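Side-chain contacts in FERM, ARHGEF and pleckstrin domain-containing protein 2 (Mus musculus, PDB 6D2K), which acts as a guanine nucleotide exchange factor that activates RAC1 and helps remodel the actin cytoskeleton, and is represented here by its FERM domain: residues A[215-220]-A[244-249]; A[208-213]-A[262-267]; A[86-91]-A[105-110]; A[35-40]-A[49-54]. One frame throughout, in Å; residues are numbered along the deposited sequence.

Contact 1: A[215-220]-A[244-249]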
loop_
_atom_site.group_PDB
_atom_site.type_symbol
_atom_site.label_atom_id
_atom_site.label_comp_id
_atom_site.label_asym_id
_atom_site.label_seq_id
_atom_site.Cartn_x
_atom_site.Cartn_y
_atom_site.Cartn_z
ATOM N N MET A 215 12.031 1.620 7.494
ATOM C CA MET A 215 12.897 2.111 8.575
ATOM C C MET A 215 12.582 1.518 9.943
ATOM O O MET A 215 13.469 1.396 10.786
ATOM C CB MET A 215 12.811 3.621 8.692
ATOM C CG MET A 215 14.134 4.260 9.014
ATOM S SD MET A 215 14.905 4.705 7.456
ATOM C CE MET A 215 13.727 5.939 6.911
ATOM N N GLY A 216 11.321 1.177 10.174
ATOM C CA GLY A 216 10.913 0.676 11.476
ATOM C C GLY A 216 9.440 0.903 11.762
ATOM O O GLY A 216 8.638 1.137 10.851
ATOM N N VAL A 217 9.079 0.810 13.040
ATOM C CA VAL A 217 7.714 1.042 13.456
ATOM C C VAL A 217 7.540 2.505 13.791
ATOM O O VAL A 217 8.392 3.116 14.448
ATOM C CB VAL A 217 7.344 0.145 14.644
ATOM C CG1 VAL A 217 5.902 0.406 15.095
ATOM C CG2 VAL A 217 7.525 -1.301 14.229
ATOM N N LEU A 218 6.438 3.068 13.318
ATOM C CA LEU A 218 6.237 4.502 13.358
ATOM C C LEU A 218 5.022 4.887 14.180
ATOM O O LEU A 218 4.022 4.166 14.207
ATOM C CB LEU A 218 6.087 5.050 11.929
ATOM C CG LEU A 218 7.101 4.598 10.875
ATOM C CD1 LEU A 218 6.727 5.212 9.527
ATOM C CD2 LEU A 218 8.508 5.019 11.233
ATOM N N VAL A 219 5.111 6.035 14.847
ATOM C CA VAL A 219 3.984 6.585 15.586
ATOM C C VAL A 219 3.653 7.984 15.085
ATOM O O VAL A 219 4.525 8.858 15.036
ATOM C CB VAL A 219 4.261 6.653 17.110
ATOM C CG1 VAL A 219 3.061 7.258 17.839
ATOM C CG2 VAL A 219 4.555 5.272 17.641
ATOM N N PHE A 220 2.395 8.180 14.705
ATOM C CA PHE A 220 1.887 9.483 14.303
ATOM C C PHE A 220 0.839 9.922 15.317
ATOM O O PHE A 220 0.077 9.107 15.824
ATOM C CB PHE A 220 1.227 9.396 12.926
ATOM C CG PHE A 220 2.187 9.196 11.795
ATOM C CD1 PHE A 220 2.467 10.239 10.923
ATOM C CD2 PHE A 220 2.786 7.969 11.573
ATOM C CE1 PHE A 220 3.334 10.064 9.862
ATOM C CE2 PHE A 220 3.653 7.784 10.518
ATOM C CZ PHE A 220 3.932 8.842 9.655
ATOM N N PHE A 244 -0.376 -4.289 21.453
ATOM C CA PHE A 244 0.810 -4.440 20.609
ATOM C C PHE A 244 2.055 -4.079 21.418
ATOM O O PHE A 244 2.108 -3.014 22.020
ATOM C CB PHE A 244 0.689 -3.523 19.384
ATOM C CG PHE A 244 1.883 -3.553 18.476
ATOM C CD1 PHE A 244 2.215 -4.697 17.768
ATOM C CD2 PHE A 244 2.667 -2.424 18.321
ATOM C CE1 PHE A 244 3.311 -4.704 16.917
ATOM C CE2 PHE A 244 3.769 -2.424 17.484
ATOM C CZ PHE A 244 4.090 -3.568 16.787
ATOM N N LEU A 245 3.043 -4.972 21.443
ATOM C CA LEU A 245 4.214 -4.812 22.310
ATOM C C LEU A 245 5.510 -4.680 21.513
ATOM O O LEU A 245 5.836 -5.549 20.712
ATOM C CB LEU A 245 4.330 -6.008 23.274
ATOM C CG LEU A 245 3.310 -6.141 24.420
ATOM C CD1 LEU A 245 1.897 -6.337 23.906
ATOM C CD2 LEU A 245 3.694 -7.295 25.330
ATOM N N ILE A 246 6.244 -3.592 21.726
ATOM C CA ILE A 246 7.536 -3.427 21.074
ATOM C C ILE A 246 8.630 -3.493 22.124
ATOM O O ILE A 246 8.669 -2.645 23.015
ATOM C CB ILE A 246 7.668 -2.058 20.393
ATOM C CG1 ILE A 246 6.473 -1.754 19.506
ATOM C CG2 ILE A 246 8.951 -2.011 19.573
ATOM C CD1 ILE A 246 6.531 -0.380 18.859
ATOM N N LYS A 247 9.505 -4.491 22.027
ATOM C CA LYS A 247 10.671 -4.541 22.927
ATOM C C LYS A 247 11.808 -3.774 22.262
ATOM O O LYS A 247 12.154 -4.055 21.107
ATOM C CB LYS A 247 11.076 -5.986 23.213
ATOM C CG LYS A 247 12.172 -6.097 24.258
ATOM C CD LYS A 247 12.565 -7.541 24.483
ATOM C CE LYS A 247 13.917 -7.613 25.178
ATOM N NZ LYS A 247 14.387 -9.014 25.355
ATOM N N LEU A 248 12.371 -2.807 22.992
ATOM C CA LEU A 248 13.212 -1.734 22.441
ATOM C C LEU A 248 14.384 -1.439 23.370
ATOM O O LEU A 248 14.514 -2.066 24.408
ATOM C CB LEU A 248 12.371 -0.455 22.356
ATOM C CG LEU A 248 12.227 0.330 21.061
ATOM C CD1 LEU A 248 11.927 -0.574 19.886
ATOM C CD2 LEU A 248 11.134 1.374 21.241
ATOM N N HIS A 249 15.215 -0.457 23.024
ATOM C CA HIS A 249 16.225 0.023 23.982
ATOM C C HIS A 249 15.518 0.555 25.220
ATOM O O HIS A 249 14.517 1.267 25.097
ATOM C CB HIS A 249 17.045 1.165 23.387
ATOM C CG HIS A 249 17.943 0.756 22.268
ATOM N ND1 HIS A 249 18.126 -0.559 21.894
ATOM C CD2 HIS A 249 18.719 1.494 21.438
ATOM C CE1 HIS A 249 18.973 -0.611 20.881
ATOM N NE2 HIS A 249 19.343 0.621 20.582
#

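Contact 2: A[208-213]-A[262-267]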
loop_
_atom_site.group_PDB
_atom_site.type_symbol
_atom_site.label_atom_id
_atom_site.label_comp_id
_atom_site.label_asym_id
_atom_site.label_seq_id
_atom_site.Cartn_x
_atom_site.Cartn_y
_atom_site.Cartn_z
ATOM N N ILE A 208 -3.294 7.701 18.867
ATOM C CA ILE A 208 -2.220 7.829 17.883
ATOM C C ILE A 208 -2.472 6.924 16.682
ATOM O O ILE A 208 -3.386 6.107 16.692
ATOM C CB ILE A 208 -0.828 7.518 18.505
ATOM C CG1 ILE A 208 -0.817 6.154 19.206
ATOM C CG2 ILE A 208 -0.434 8.596 19.499
ATOM C CD1 ILE A 208 -0.579 4.986 18.282
ATOM N N ASN A 209 -1.667 7.099 15.642
ATOM C CA ASN A 209 -1.726 6.232 14.477
ATOM C C ASN A 209 -0.418 5.474 14.371
ATOM O O ASN A 209 0.654 6.080 14.304
ATOM C CB ASN A 209 -1.968 7.053 13.208
ATOM C CG ASN A 209 -3.376 7.617 13.142
ATOM O OD1 ASN A 209 -4.358 6.892 13.298
ATOM N ND2 ASN A 209 -3.479 8.917 12.922
ATOM N N LEU A 210 -0.502 4.149 14.377
ATOM C CA LEU A 210 0.666 3.300 14.167
ATOM C C LEU A 210 0.864 3.023 12.683
ATOM O O LEU A 210 -0.099 2.916 11.906
ATOM C CB LEU A 210 0.528 1.968 14.912
ATOM C CG LEU A 210 0.571 2.060 16.432
ATOM C CD1 LEU A 210 0.283 0.699 17.044
ATOM C CD2 LEU A 210 1.927 2.560 16.905
ATOM N N ALA A 211 2.125 2.919 12.289
ATOM C CA ALA A 211 2.451 2.534 10.917
ATOM C C ALA A 211 3.771 1.798 10.901
ATOM O O ALA A 211 4.473 1.727 11.906
ATOM C CB ALA A 211 2.494 3.762 9.996
ATOM N N VAL A 212 4.115 1.233 9.751
ATOM C CA VAL A 212 5.398 0.557 9.625
ATOM C C VAL A 212 6.015 0.870 8.265
ATOM O O VAL A 212 5.303 1.070 7.270
ATOM C CB VAL A 212 5.274 -0.972 9.870
ATOM C CG1 VAL A 212 4.457 -1.624 8.781
ATOM C CG2 VAL A 212 6.659 -1.611 9.994
ATOM N N SER A 213 7.337 0.965 8.231
ATOM C CA SER A 213 8.040 1.319 6.993
ATOM C C SER A 213 9.356 0.548 6.929
ATOM O O SER A 213 9.696 -0.200 7.851
ATOM C CB SER A 213 8.339 2.815 6.953
ATOM O OG SER A 213 9.431 3.122 7.826
ATOM N N PHE A 262 0.960 -0.482 23.009
ATOM C CA PHE A 262 -0.088 0.296 22.354
ATOM C C PHE A 262 -1.349 -0.539 22.285
ATOM O O PHE A 262 -1.283 -1.750 22.082
ATOM C CB PHE A 262 0.361 0.711 20.953
ATOM C CG PHE A 262 1.585 1.579 20.963
ATOM C CD1 PHE A 262 1.467 2.950 21.102
ATOM C CD2 PHE A 262 2.844 1.017 20.878
ATOM C CE1 PHE A 262 2.602 3.758 21.124
ATOM C CE2 PHE A 262 3.972 1.812 20.904
ATOM C CZ PHE A 262 3.849 3.181 21.037
ATOM N N LEU A 263 -2.499 0.103 22.456
ATOM C CA LEU A 263 -3.757 -0.622 22.447
ATOM C C LEU A 263 -4.474 -0.364 21.131
ATOM O O LEU A 263 -4.780 0.783 20.808
ATOM C CB LEU A 263 -4.629 -0.158 23.614
ATOM C CG LEU A 263 -5.811 -1.047 23.959
ATOM C CD1 LEU A 263 -5.285 -2.321 24.624
ATOM C CD2 LEU A 263 -6.758 -0.307 24.900
ATOM N N LEU A 264 -4.739 -1.417 20.362
ATOM C CA LEU A 264 -5.492 -1.238 19.114
ATOM C C LEU A 264 -6.974 -1.523 19.359
ATOM O O LEU A 264 -7.378 -1.802 20.488
ATOM C CB LEU A 264 -4.926 -2.093 17.976
ATOM C CG LEU A 264 -3.631 -1.539 17.368
ATOM C CD1 LEU A 264 -2.434 -1.976 18.189
ATOM C CD2 LEU A 264 -3.458 -1.949 15.912
ATOM N N GLY A 265 -7.783 -1.444 18.310
ATOM C CA GLY A 265 -9.223 -1.468 18.492
ATOM C C GLY A 265 -9.822 -2.841 18.720
ATOM O O GLY A 265 -10.941 -2.962 19.217
ATOM N N SER A 266 -9.077 -3.876 18.353
ATOM C CA SER A 266 -9.537 -5.252 18.500
ATOM C C SER A 266 -8.361 -6.201 18.417
ATOM O O SER A 266 -7.287 -5.841 17.903
ATOM C CB SER A 266 -10.542 -5.600 17.396
ATOM O OG SER A 266 -9.945 -5.621 16.111
ATOM N N ARG A 267 -8.563 -7.420 18.904
ATOM C CA ARG A 267 -7.536 -8.446 18.800
ATOM C C ARG A 267 -7.101 -8.617 17.335
ATOM O O ARG A 267 -5.920 -8.631 17.027
ATOM C CB ARG A 267 -8.030 -9.781 19.389
ATOM C CG ARG A 267 -7.069 -10.945 19.152
ATOM C CD ARG A 267 -7.793 -12.299 19.243
ATOM N NE ARG A 267 -8.726 -12.454 18.138
ATOM C CZ ARG A 267 -9.826 -13.190 18.165
ATOM N NH1 ARG A 267 -10.168 -13.866 19.253
ATOM N NH2 ARG A 267 -10.599 -13.237 17.087
#

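Contact 3: A[86-91]-A[105-110]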
loop_
_atom_site.group_PDB
_atom_site.type_symbol
_atom_site.label_atom_id
_atom_site.label_comp_id
_atom_site.label_asym_id
_atom_site.label_seq_id
_atom_site.Cartn_x
_atom_site.Cartn_y
_atom_site.Cartn_z
ATOM N N LYS A 86 2.779 -4.308 -1.260
ATOM C CA LYS A 86 2.847 -4.595 0.164
ATOM C C LYS A 86 4.053 -3.915 0.805
ATOM O O LYS A 86 3.936 -3.324 1.879
ATOM C CB LYS A 86 2.908 -6.104 0.389
ATOM C CG LYS A 86 2.889 -6.496 1.868
ATOM C CD LYS A 86 3.130 -7.991 2.052
ATOM C CE LYS A 86 2.060 -8.621 2.923
ATOM N NZ LYS A 86 2.264 -10.096 3.056
ATOM N N PHE A 87 5.205 -4.003 0.144
ATOM C CA PHE A 87 6.444 -3.475 0.704
ATOM C C PHE A 87 6.937 -2.282 -0.118
ATOM O O PHE A 87 7.253 -2.420 -1.293
ATOM C CB PHE A 87 7.533 -4.559 0.727
ATOM C CG PHE A 87 7.165 -5.775 1.529
ATOM C CD1 PHE A 87 7.096 -5.712 2.915
ATOM C CD2 PHE A 87 6.870 -6.971 0.899
ATOM C CE1 PHE A 87 6.743 -6.837 3.657
ATOM C CE2 PHE A 87 6.523 -8.096 1.643
ATOM C CZ PHE A 87 6.463 -8.023 3.019
ATOM N N PHE A 88 7.003 -1.113 0.515
ATOM C CA PHE A 88 7.485 0.101 -0.141
ATOM C C PHE A 88 8.968 0.341 0.185
ATOM O O PHE A 88 9.318 0.683 1.326
ATOM C CB PHE A 88 6.650 1.298 0.324
ATOM C CG PHE A 88 5.234 1.317 -0.219
ATOM C CD1 PHE A 88 4.933 2.083 -1.332
ATOM C CD2 PHE A 88 4.214 0.605 0.389
ATOM C CE1 PHE A 88 3.641 2.123 -1.847
ATOM C CE2 PHE A 88 2.911 0.637 -0.123
ATOM C CZ PHE A 88 2.633 1.399 -1.238
ATOM N N PRO A 89 9.856 0.140 -0.801
ATOM C CA PRO A 89 11.274 0.386 -0.509
ATOM C C PRO A 89 11.584 1.879 -0.605
ATOM O O PRO A 89 10.813 2.630 -1.203
ATOM C CB PRO A 89 11.982 -0.381 -1.623
ATOM C CG PRO A 89 11.049 -0.234 -2.798
ATOM C CD PRO A 89 9.654 -0.301 -2.194
ATOM N N PRO A 90 12.700 2.316 -0.008
ATOM C CA PRO A 90 13.039 3.740 -0.009
ATOM C C PRO A 90 13.330 4.306 -1.405
ATOM O O PRO A 90 13.087 5.495 -1.618
ATOM C CB PRO A 90 14.288 3.806 0.882
ATOM C CG PRO A 90 14.824 2.419 0.904
ATOM C CD PRO A 90 13.665 1.499 0.743
ATOM N N ASP A 91 13.821 3.487 -2.333
ATOM C CA ASP A 91 14.200 3.979 -3.669
ATOM C C ASP A 91 13.562 3.109 -4.747
ATOM O O ASP A 91 14.226 2.277 -5.356
ATOM C CB ASP A 91 15.731 3.986 -3.817
ATOM C CG ASP A 91 16.225 4.919 -4.927
ATOM O OD1 ASP A 91 15.404 5.373 -5.753
ATOM O OD2 ASP A 91 17.447 5.202 -4.963
ATOM N N ALA A 105 4.003 3.302 -9.807
ATOM C CA ALA A 105 3.377 4.582 -10.127
ATOM C C ALA A 105 1.851 4.482 -10.048
ATOM O O ALA A 105 1.192 5.420 -9.564
ATOM C CB ALA A 105 3.816 5.077 -11.515
ATOM N N LEU A 106 1.298 3.356 -10.503
ATOM C CA LEU A 106 -0.152 3.134 -10.431
ATOM C C LEU A 106 -0.607 3.014 -8.978
ATOM O O LEU A 106 -1.692 3.472 -8.616
ATOM C CB LEU A 106 -0.563 1.864 -11.196
ATOM C CG LEU A 106 -0.466 1.938 -12.733
ATOM C CD1 LEU A 106 -0.992 0.645 -13.362
ATOM C CD2 LEU A 106 -1.249 3.140 -13.236
ATOM N N GLN A 107 0.225 2.406 -8.136
ATOM C CA GLN A 107 -0.124 2.270 -6.724
ATOM C C GLN A 107 -0.161 3.645 -6.070
ATOM O O GLN A 107 -1.070 3.962 -5.294
ATOM C CB GLN A 107 0.897 1.376 -6.015
ATOM C CG GLN A 107 0.767 1.344 -4.483
ATOM C CD GLN A 107 -0.467 0.619 -4.015
ATOM O OE1 GLN A 107 -1.295 1.170 -3.290
ATOM N NE2 GLN A 107 -0.594 -0.615 -4.411
ATOM N N LEU A 108 0.834 4.468 -6.377
ATOM C CA LEU A 108 0.893 5.808 -5.811
ATOM C C LEU A 108 -0.263 6.663 -6.309
ATOM O O LEU A 108 -0.810 7.466 -5.546
ATOM C CB LEU A 108 2.249 6.453 -6.113
ATOM C CG LEU A 108 3.376 5.731 -5.364
ATOM C CD1 LEU A 108 4.698 6.127 -6.009
ATOM C CD2 LEU A 108 3.364 6.026 -3.851
ATOM N N LYS A 109 -0.641 6.478 -7.578
ATOM C CA LYS A 109 -1.826 7.112 -8.128
ATOM C C LYS A 109 -3.048 6.734 -7.293
ATOM O O LYS A 109 -3.833 7.604 -6.935
ATOM C CB LYS A 109 -2.010 6.731 -9.605
ATOM C CG LYS A 109 -3.332 7.204 -10.208
ATOM C CD LYS A 109 -3.455 6.777 -11.661
ATOM C CE LYS A 109 -4.868 7.031 -12.162
ATOM N NZ LYS A 109 -5.102 6.517 -13.533
ATOM N N ARG A 110 -3.191 5.448 -6.987
ATOM C CA ARG A 110 -4.323 5.001 -6.172
ATOM C C ARG A 110 -4.274 5.608 -4.770
ATOM O O ARG A 110 -5.310 6.044 -4.244
ATOM C CB ARG A 110 -4.379 3.473 -6.082
ATOM C CG ARG A 110 -5.388 2.972 -5.048
ATOM C CD ARG A 110 -5.082 1.547 -4.568
ATOM N NE ARG A 110 -5.379 0.585 -5.601
ATOM C CZ ARG A 110 -4.954 -0.672 -5.625
ATOM N NH1 ARG A 110 -4.177 -1.143 -4.663
ATOM N NH2 ARG A 110 -5.296 -1.444 -6.644
#

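Contact 4: A[35-40]-A[49-54]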
loop_
_atom_site.group_PDB
_atom_site.type_symbol
_atom_site.label_atom_id
_atom_site.label_comp_id
_atom_site.label_asym_id
_atom_site.label_seq_id
_atom_site.Cartn_x
_atom_site.Cartn_y
_atom_site.Cartn_z
ATOM N N THR A 35 0.401 -16.789 -7.352
ATOM C CA THR A 35 1.188 -17.214 -8.513
ATOM C C THR A 35 0.438 -17.130 -9.853
ATOM O O THR A 35 1.029 -16.762 -10.871
ATOM C CB THR A 35 1.775 -18.625 -8.300
ATOM O OG1 THR A 35 2.723 -18.590 -7.222
ATOM C CG2 THR A 35 2.472 -19.111 -9.564
ATOM N N GLN A 36 -0.853 -17.457 -9.870
ATOM C CA GLN A 36 -1.628 -17.280 -11.092
ATOM C C GLN A 36 -1.654 -15.805 -11.482
ATOM O O GLN A 36 -1.568 -15.464 -12.661
ATOM C CB GLN A 36 -3.056 -17.838 -10.957
ATOM C CG GLN A 36 -3.115 -19.363 -10.864
ATOM C CD GLN A 36 -4.527 -19.924 -11.018
ATOM O OE1 GLN A 36 -5.470 -19.200 -11.343
ATOM N NE2 GLN A 36 -4.673 -21.225 -10.787
ATOM N N VAL A 37 -1.750 -14.926 -10.487
ATOM C CA VAL A 37 -1.779 -13.500 -10.774
ATOM C C VAL A 37 -0.429 -13.022 -11.284
ATOM O O VAL A 37 -0.375 -12.261 -12.248
ATOM C CB VAL A 37 -2.196 -12.660 -9.557
ATOM C CG1 VAL A 37 -2.068 -11.179 -9.891
ATOM C CG2 VAL A 37 -3.625 -13.001 -9.155
ATOM N N TRP A 38 0.649 -13.468 -10.646
ATOM C CA TRP A 38 1.991 -13.069 -11.073
ATOM C C TRP A 38 2.259 -13.534 -12.506
ATOM O O TRP A 38 2.966 -12.871 -13.260
ATOM C CB TRP A 38 3.077 -13.633 -10.153
ATOM C CG TRP A 38 2.947 -13.326 -8.664
ATOM C CD1 TRP A 38 3.528 -14.011 -7.645
ATOM C CD2 TRP A 38 2.181 -12.272 -8.052
ATOM N NE1 TRP A 38 3.186 -13.457 -6.439
ATOM C CE2 TRP A 38 2.359 -12.390 -6.661
ATOM C CE3 TRP A 38 1.369 -11.246 -8.545
ATOM C CZ2 TRP A 38 1.749 -11.516 -5.748
ATOM C CZ3 TRP A 38 0.761 -10.377 -7.634
ATOM C CH2 TRP A 38 0.963 -10.520 -6.258
ATOM N N LYS A 39 1.693 -14.680 -12.874
ATOM C CA LYS A 39 1.843 -15.215 -14.225
ATOM C C LYS A 39 1.036 -14.421 -15.235
ATOM O O LYS A 39 1.529 -14.087 -16.313
ATOM C CB LYS A 39 1.398 -16.674 -14.278
ATOM C CG LYS A 39 2.407 -17.666 -13.754
ATOM C CD LYS A 39 2.243 -19.021 -14.451
ATOM C CE LYS A 39 0.887 -19.153 -15.151
ATOM N NZ LYS A 39 0.844 -18.472 -16.486
ATOM N N HIS A 40 -0.217 -14.143 -14.899
ATOM C CA HIS A 40 -1.057 -13.334 -15.759
ATOM C C HIS A 40 -0.360 -12.013 -16.070
ATOM O O HIS A 40 -0.455 -11.509 -17.186
ATOM C CB HIS A 40 -2.420 -13.080 -15.113
ATOM C CG HIS A 40 -3.235 -12.055 -15.830
ATOM N ND1 HIS A 40 -3.936 -12.337 -16.983
ATOM C CD2 HIS A 40 -3.443 -10.741 -15.575
ATOM C CE1 HIS A 40 -4.548 -11.244 -17.402
ATOM N NE2 HIS A 40 -4.270 -10.263 -16.565
ATOM N N PHE A 49 4.699 -7.388 -3.758
ATOM C CA PHE A 49 3.260 -7.240 -3.956
ATOM C C PHE A 49 2.436 -8.250 -3.176
ATOM O O PHE A 49 2.955 -9.256 -2.691
ATOM C CB PHE A 49 2.903 -7.348 -5.447
ATOM C CG PHE A 49 3.489 -6.244 -6.290
ATOM C CD1 PHE A 49 2.739 -5.134 -6.612
ATOM C CD2 PHE A 49 4.806 -6.308 -6.732
ATOM C CE1 PHE A 49 3.270 -4.117 -7.386
ATOM C CE2 PHE A 49 5.342 -5.288 -7.509
ATOM C CZ PHE A 49 4.580 -4.193 -7.828
ATOM N N GLY A 50 1.145 -7.952 -3.070
ATOM C CA GLY A 50 0.189 -8.855 -2.457
ATOM C C GLY A 50 -1.195 -8.648 -3.033
ATOM O O GLY A 50 -1.394 -7.840 -3.954
ATOM N N LEU A 51 -2.156 -9.406 -2.507
ATOM C CA LEU A 51 -3.553 -9.219 -2.840
ATOM C C LEU A 51 -4.274 -8.914 -1.546
ATOM O O LEU A 51 -4.012 -9.547 -0.531
ATOM C CB LEU A 51 -4.137 -10.487 -3.465
ATOM C CG LEU A 51 -3.565 -10.916 -4.820
ATOM C CD1 LEU A 51 -4.212 -12.239 -5.225
ATOM C CD2 LEU A 51 -3.815 -9.856 -5.863
ATOM N N GLU A 52 -5.160 -7.928 -1.572
ATOM C CA GLU A 52 -5.848 -7.528 -0.359
ATOM C C GLU A 52 -7.348 -7.522 -0.595
ATOM O O GLU A 52 -7.818 -7.386 -1.726
ATOM C CB GLU A 52 -5.371 -6.150 0.117
ATOM C CG GLU A 52 -5.433 -5.040 -0.941
ATOM C CD GLU A 52 -4.939 -3.697 -0.426
ATOM O OE1 GLU A 52 -5.035 -2.693 -1.171
ATOM O OE2 GLU A 52 -4.458 -3.641 0.721
ATOM N N PHE A 53 -8.096 -7.691 0.489
ATOM C CA PHE A 53 -9.544 -7.616 0.425
ATOM C C PHE A 53 -10.066 -6.811 1.608
ATOM O O PHE A 53 -9.393 -6.670 2.626
ATOM C CB PHE A 53 -10.178 -9.010 0.366
ATOM C CG PHE A 53 -9.789 -9.911 1.503
ATOM C CD1 PHE A 53 -10.613 -10.057 2.606
ATOM C CD2 PHE A 53 -8.613 -10.633 1.452
ATOM C CE1 PHE A 53 -10.257 -10.890 3.645
ATOM C CE2 PHE A 53 -8.245 -11.463 2.486
ATOM C CZ PHE A 53 -9.066 -11.599 3.582
ATOM N N LYS A 54 -11.257 -6.256 1.453
ATOM C CA LYS A 54 -11.834 -5.406 2.480
ATOM C C LYS A 54 -12.775 -6.247 3.328
ATOM O O LYS A 54 -13.648 -6.926 2.803
ATOM C CB LYS A 54 -12.586 -4.247 1.822
ATOM C CG LYS A 54 -12.540 -2.939 2.589
ATOM C CD LYS A 54 -13.159 -1.810 1.766
ATOM C CE LYS A 54 -13.039 -0.470 2.475
ATOM N NZ LYS A 54 -13.646 0.636 1.683
#

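Contact 1: A[215-220]-A[244-249]
Val217 and Ile246 stand where strands 216-221 and 243-247 come nearest, their CA atoms 8.8 Å apart, too far for backbone pairing. The two strands belong to the same antiparallel sheet but are not neighbours in it, so the contact spans the interior enclosed by the curled sheet and is made by side chains alone. Both residues point their CB atoms at the opposite strand.

Val217 and Ile246 meet tip to tip, with Val217 CG1 3.9 Å from Ile246 CD1. The valine presents this methyl because CG1 lies anti to the backbone N (chi1 179°), while CG2 takes the place beside that nitrogen. On the other strand the isoleucine's chi2 of 177° sets CD1 anti to CA, so the longer branch is fully extended and its end does the touching. The same Val217 CG1 also approaches the Phe244 ring, 4.3 Å from Phe244 CE2, coming in obliquely. One valine methyl therefore sits against two residues, Phe244 and Ile246, two positions apart on strand 243-247 and so on the same side of it. All three residues are buried and the contact is wholly apolar.

Backbone bonds tie Val217 to Phe229 on strand 224-230 and Leu218 to Ala211 on strand 207-213. On the far side, Ile246 packs on Phe262 of strand 259-264, and Phe244 meets Phe273 of helix 267-284 edge-to-face, placing the contact inside the PH-like lobe.

Contact 2: A[208-213]-A[262-267]
One face of the Phe262 ring receives Leu210 CD2, which stands 4.2 Å from the ring centroid and only 9° off the ring normal, a well-centred CH-pi contact. Ile208 CD1 comes to the same ring obliquely, 4.0 Å from Phe262 CD1, with the two side chains crossing at about a right angle.

Leu210 uses both of its branches. While CD2 lies over the ring, Leu210 CD1 is 3.9 Å from Phe262 CB, at the root of the phenylalanine. Leu210 CD1 also meets Leu264 CD1 at 4.0 Å, Leu264 bringing the end of its chain in from the side. The extended chi2 of Leu210 sends CD1 on to Phe262 CB and Leu264 and leaves CD2 over the ring. Ile208 holds CG1 between its backbone N and carbonyl carbon (chi1 53°), a more crowded setting that brings CD1 to the ring. The strands themselves run almost perpendicular, 93° between their directions with axes 9.3 Å apart, as expected of strands facing each other across a strongly curved sheet.

Phe273 of helix 267-284 packs on both Leu210 and Leu264, and the helix begins just beyond Ser266, its N-cap. Four buried apolar side chains make the whole contact, methyls against a methyl, a methylene and the phenylalanine ring. The attraction is thus dispersive and hydrophobic, and its directional element is the methyl centred over the Phe262 ring.

Contact 3: A[86-91]-A[105-110]
Phe88 lays the far end of its ring against helix 98-113, where Phe88 CZ lies 3.7 Å from Gln107 CG and Phe88 CE1 4.0 Å from the same carbon. The ring is swung there with CG beside the backbone N (chi1 -71°). Gln107 CG, anti to its own backbone N (chi1 171°), is the carbon that meets the ring, obliquely; the bend at chi2 then turns the amide onward, its plane 83° from that of the phenylalanine. Leu108, one residue on, adds a looser touch through its CD2 branch, with Leu108 CD2 4.4 Å from Phe88 CE1.

Tyr193 meets the Phe88 ring edge-to-face, and Tyr280 of helix 267-284 is hydrogen-bonded to Phe88 N. The arrangement belongs to the clover-shaped FERM fold: the linker leaving the ubiquitin-like lobe after strand 79-85 packs on the first helix of the central helical lobe and also meets the PH-like lobe.

Contact 4: A[35-40]-A[49-54]
Trp38 of helix 30-41 reaches strand 49-54 with the outer end of its indole. From CB, the chi1 of -55° places CG beside the backbone N, and the ring system then runs out from the helix towards the start of the strand. It is the six-membered ring that makes the contact: Trp38 CZ2 lies 4.0 Å from the carbonyl O of Phe49, and Trp38 CH2, beyond it, comes to 3.8 Å from Phe49 CB and 4.1 Å from Gly50 N. The indole therefore rests on the backbone and the root of Phe49, with Phe49 CB and Gly50 N both placed obliquely to its plane. The phenyl ring itself leads away from the helix, so this is no stack of aromatic rings.

The preceding residue, Val37, meets Leu51 tip to tip, with Val37 CG2 4.0 Å from Leu51 CD1. The leucine chain is extended at chi2 (176°), which sends CD1 out to the valine. Helix and strand axes are 10.1 Å apart with their directions at 119°, so the contact is made mainly by side chains.

This is the helix lying on the mixed sheet of the ubiquitin-like N-terminal lobe. Val37 also packs on Phe22 of strand 19-24, and Trp38 on Leu83 of strand 79-85, so the helix spans several strands of the sheet. Strand 49-54 lies between strands 79-85 and 60-62, paired through its backbone with both, for example Gly50 with Ala84 and Phe53 with Ile61.

How the contacts relate
From the N terminus, contact 4 closes first, joining helix 30-41 to strand 49-54 across a short connection within the ubiquitin-like lobe. Contact 3 follows in series, closing the linker between strand 79-85 and helix 98-113, and so passes from that lobe to the helical one. These two touch: Lys86 CB packs near the backbone of Phe49 and Gly50. In the PH-like lobe, contact 1 is nested within the longer loop closed by contact 2. Their strands are neighbours in one sheet, 207-213 beside 216-221 and 243-247 beside 259-264, so both bridge the same interior. Contact 3 approaches both without touching, nearest atoms about 6 Å away.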